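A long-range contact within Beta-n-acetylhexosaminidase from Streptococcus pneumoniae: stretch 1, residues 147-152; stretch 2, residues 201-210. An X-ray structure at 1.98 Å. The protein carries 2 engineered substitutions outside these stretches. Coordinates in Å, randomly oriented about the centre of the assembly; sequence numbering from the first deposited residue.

Stretch 1, residues 147-152: TMDLKN
Stretch 2, residues 201-210: QLYGKFAEYA

No hydrogen bond among the modelled atoms joins the two stretches; a turn at the end of a strand rests on the first turns of a helix through van der Waals packing, mostly of apolar side chains, burying 327 Å² in sum. Stretch 1 leaves its strand (T147 and M148, phi/psi -126/143 and -87/142) and enters a type I beta turn from D149 to N152, with L150 at -69/-12 and K151 at -95/-8. The turn is closed by N152 N to D149 O at 3.1 Å and braced by the D149 side chain (chi1 t), whose OD1 accepts from K151 N at 2.9 Å. N152, chi1 t, then caps a backbone N just past the stretch. In stretch 2, Q201 (49/43) and L202 (-110/1) lead into a helix that runs from Y203 through A210 and beyond; F206 N reaches L202 O at 3.0 Å, and K205 N makes a weak bond to L202 O at 3.1 Å.

The register is set by L150 over K205, their CA atoms 6.7 Å apart. The pairs run in opposite sequence order: K151 with L202, L150 with K205 and F206, M148 with Y209. L150 is the centre of the contact, with 103 Å² covered. Its CB points toward the helix, and the m,t rotamer lays L150 CD1 on the first helical turn: 3.7 Å from F206 N, 3.8 Å from F206 CB, 3.9 Å from L202 O and 4.2 Å from K205 C. F206 N and L202 O are hydrogen-bonded to each other, so the apolar leucine costs them no partner. F206 (chi1 t, chi2 81°) leaves its CA sideways and offers its CB to the leucine.

At the N-terminal end of stretch 2, the CA-to-CB bond of L202 (m,t) points toward stretch 1. L202 CD2 meets K151 CG at 3.6 Å, so the lysine contributes aliphatic chain here; K151 is exposed, leaves its CA sideways and adopts m,t,m,t. K205, chi1 m and chi2 t, also points toward stretch 1, but its CE and NZ are not modelled, and nothing can be claimed for its tip.

Further along the helix, the CA-to-CB bonds of Y209 (chi1 t, chi2 77°) and buried M148 each point toward the other stretch. The t,t,p methionine brings M148 CE to 3.6 Å from Y209 OH and 3.9 Å from Y209 CZ, approaching the ring obliquely. The long unbranched methionine lets its terminal methyl reach the tyrosine, whose hydroxyl is hydrogen-bonded elsewhere in the structure. Y203, chi1 t, points away, and G204 lies clear of the contact.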

# COMPACT_ATOMS: atom_id res chain seq x y z
N THR A 147 14.46 -10.67 -7.41
CA THR A 147 13.63 -10.64 -8.61
C THR A 147 13.53 -11.98 -9.34
O THR A 147 14.50 -12.73 -9.42
CB THR A 147 14.15 -9.55 -9.56
OG1 THR A 147 13.97 -8.27 -8.95
CG2 THR A 147 13.43 -9.59 -10.88
N MET A 148 12.34 -12.25 -9.87
CA MET A 148 12.06 -13.48 -10.60
C MET A 148 12.42 -13.40 -12.08
O MET A 148 12.21 -12.36 -12.72
CB MET A 148 10.59 -13.87 -10.42
CG MET A 148 10.08 -14.95 -11.36
SD MET A 148 8.43 -15.55 -10.95
CE MET A 148 7.47 -14.03 -10.96
N ASP A 149 12.94 -14.50 -12.61
CA ASP A 149 13.23 -14.69 -14.04
C ASP A 149 11.93 -14.86 -14.82
O ASP A 149 11.20 -15.83 -14.63
CB ASP A 149 14.14 -15.92 -14.22
CG ASP A 149 14.36 -16.30 -15.68
OD1 ASP A 149 14.03 -15.51 -16.59
OD2 ASP A 149 14.88 -17.42 -15.92
N LEU A 150 11.65 -13.91 -15.70
CA LEU A 150 10.39 -13.90 -16.47
C LEU A 150 10.28 -15.01 -17.52
O LEU A 150 9.20 -15.25 -18.08
CB LEU A 150 10.19 -12.53 -17.13
CG LEU A 150 10.01 -11.33 -16.19
CD1 LEU A 150 10.01 -10.05 -17.00
CD2 LEU A 150 8.75 -11.46 -15.35
N LYS A 151 11.39 -15.69 -17.78
CA LYS A 151 11.42 -16.80 -18.74
C LYS A 151 11.25 -18.14 -18.03
O LYS A 151 11.12 -19.17 -18.67
CB LYS A 151 12.74 -16.82 -19.50
CG LYS A 151 12.96 -15.65 -20.45
CD LYS A 151 14.37 -15.70 -21.03
CE LYS A 151 15.42 -15.59 -19.94
NZ LYS A 151 16.67 -16.30 -20.30
N ASN A 152 11.26 -18.12 -16.70
CA ASN A 152 11.06 -19.33 -15.93
C ASN A 152 9.58 -19.62 -15.64
O ASN A 152 9.04 -19.20 -14.61
CB ASN A 152 11.87 -19.30 -14.63
CG ASN A 152 11.83 -20.63 -13.89
OD1 ASN A 152 11.01 -21.49 -14.20
ND2 ASN A 152 12.71 -20.80 -12.91
N GLN A 201 15.18 -7.92 -24.78
CA GLN A 201 13.83 -8.07 -25.33
C GLN A 201 12.89 -8.87 -24.41
O GLN A 201 12.11 -9.71 -24.86
CB GLN A 201 13.88 -8.65 -26.75
CG GLN A 201 14.55 -7.73 -27.77
CD GLN A 201 14.55 -8.31 -29.17
OE1 GLN A 201 13.57 -8.94 -29.59
NE2 GLN A 201 15.64 -8.10 -29.90
N LEU A 202 12.95 -8.56 -23.11
CA LEU A 202 12.08 -9.18 -22.10
C LEU A 202 11.01 -8.24 -21.50
O LEU A 202 10.24 -8.66 -20.63
CB LEU A 202 12.93 -9.80 -20.98
CG LEU A 202 13.84 -11.00 -21.30
CD1 LEU A 202 14.84 -11.23 -20.18
CD2 LEU A 202 13.00 -12.25 -21.53
N TYR A 203 10.97 -6.98 -21.95
CA TYR A 203 9.99 -5.99 -21.44
C TYR A 203 8.55 -6.36 -21.82
O TYR A 203 7.63 -6.17 -21.02
CB TYR A 203 10.35 -4.57 -21.91
CG TYR A 203 9.46 -3.45 -21.38
CD1 TYR A 203 9.38 -3.17 -20.02
CD2 TYR A 203 8.75 -2.63 -22.26
CE1 TYR A 203 8.59 -2.13 -19.54
CE2 TYR A 203 7.95 -1.58 -21.79
CZ TYR A 203 7.88 -1.34 -20.42
OH TYR A 203 7.10 -0.31 -19.93
N GLY A 204 8.38 -6.87 -23.04
CA GLY A 204 7.10 -7.42 -23.48
C GLY A 204 6.61 -8.55 -22.59
O GLY A 204 5.41 -8.69 -22.34
N LYS A 205 7.55 -9.35 -22.10
CA LYS A 205 7.21 -10.43 -21.18
C LYS A 205 6.87 -9.89 -19.79
O LYS A 205 6.03 -10.46 -19.10
CB LYS A 205 8.30 -11.51 -21.16
CG LYS A 205 8.34 -12.29 -22.48
CD LYS A 205 9.55 -13.21 -22.58
N PHE A 206 7.50 -8.78 -19.40
CA PHE A 206 7.08 -8.06 -18.18
C PHE A 206 5.63 -7.57 -18.27
O PHE A 206 4.87 -7.69 -17.31
CB PHE A 206 8.01 -6.89 -17.85
CG PHE A 206 7.48 -6.01 -16.75
CD1 PHE A 206 7.65 -6.38 -15.42
CD2 PHE A 206 6.77 -4.85 -17.04
CE1 PHE A 206 7.13 -5.60 -14.40
CE2 PHE A 206 6.25 -4.06 -16.03
CZ PHE A 206 6.44 -4.43 -14.71
N ALA A 207 5.26 -7.00 -19.42
CA ALA A 207 3.92 -6.48 -19.63
C ALA A 207 2.88 -7.61 -19.60
O ALA A 207 1.81 -7.46 -19.02
CB ALA A 207 3.84 -5.70 -20.93
N GLU A 208 3.23 -8.74 -20.20
CA GLU A 208 2.38 -9.92 -20.22
C GLU A 208 2.06 -10.36 -18.79
O GLU A 208 0.90 -10.68 -18.48
CB GLU A 208 3.07 -11.04 -21.01
CG GLU A 208 2.34 -12.36 -21.04
CD GLU A 208 3.24 -13.53 -21.38
OE1 GLU A 208 4.24 -13.34 -22.12
OE2 GLU A 208 2.96 -14.65 -20.91
N TYR A 209 3.07 -10.34 -17.92
CA TYR A 209 2.93 -10.68 -16.49
C TYR A 209 2.16 -9.62 -15.68
O TYR A 209 1.33 -9.96 -14.82
CB TYR A 209 4.32 -10.89 -15.89
CG TYR A 209 4.29 -11.30 -14.43
CD1 TYR A 209 3.97 -12.60 -14.06
CD2 TYR A 209 4.62 -10.38 -13.43
CE1 TYR A 209 3.97 -12.98 -12.72
CE2 TYR A 209 4.60 -10.74 -12.10
CZ TYR A 209 4.27 -12.04 -11.75
OH TYR A 209 4.26 -12.40 -10.42
N ALA A 210 2.45 -8.35 -15.96
CA ALA A 210 1.76 -7.23 -15.31
C ALA A 210 0.27 -7.23 -15.66
O ALA A 210 -0.58 -7.05 -14.79
CB ALA A 210 2.41 -5.91 -15.67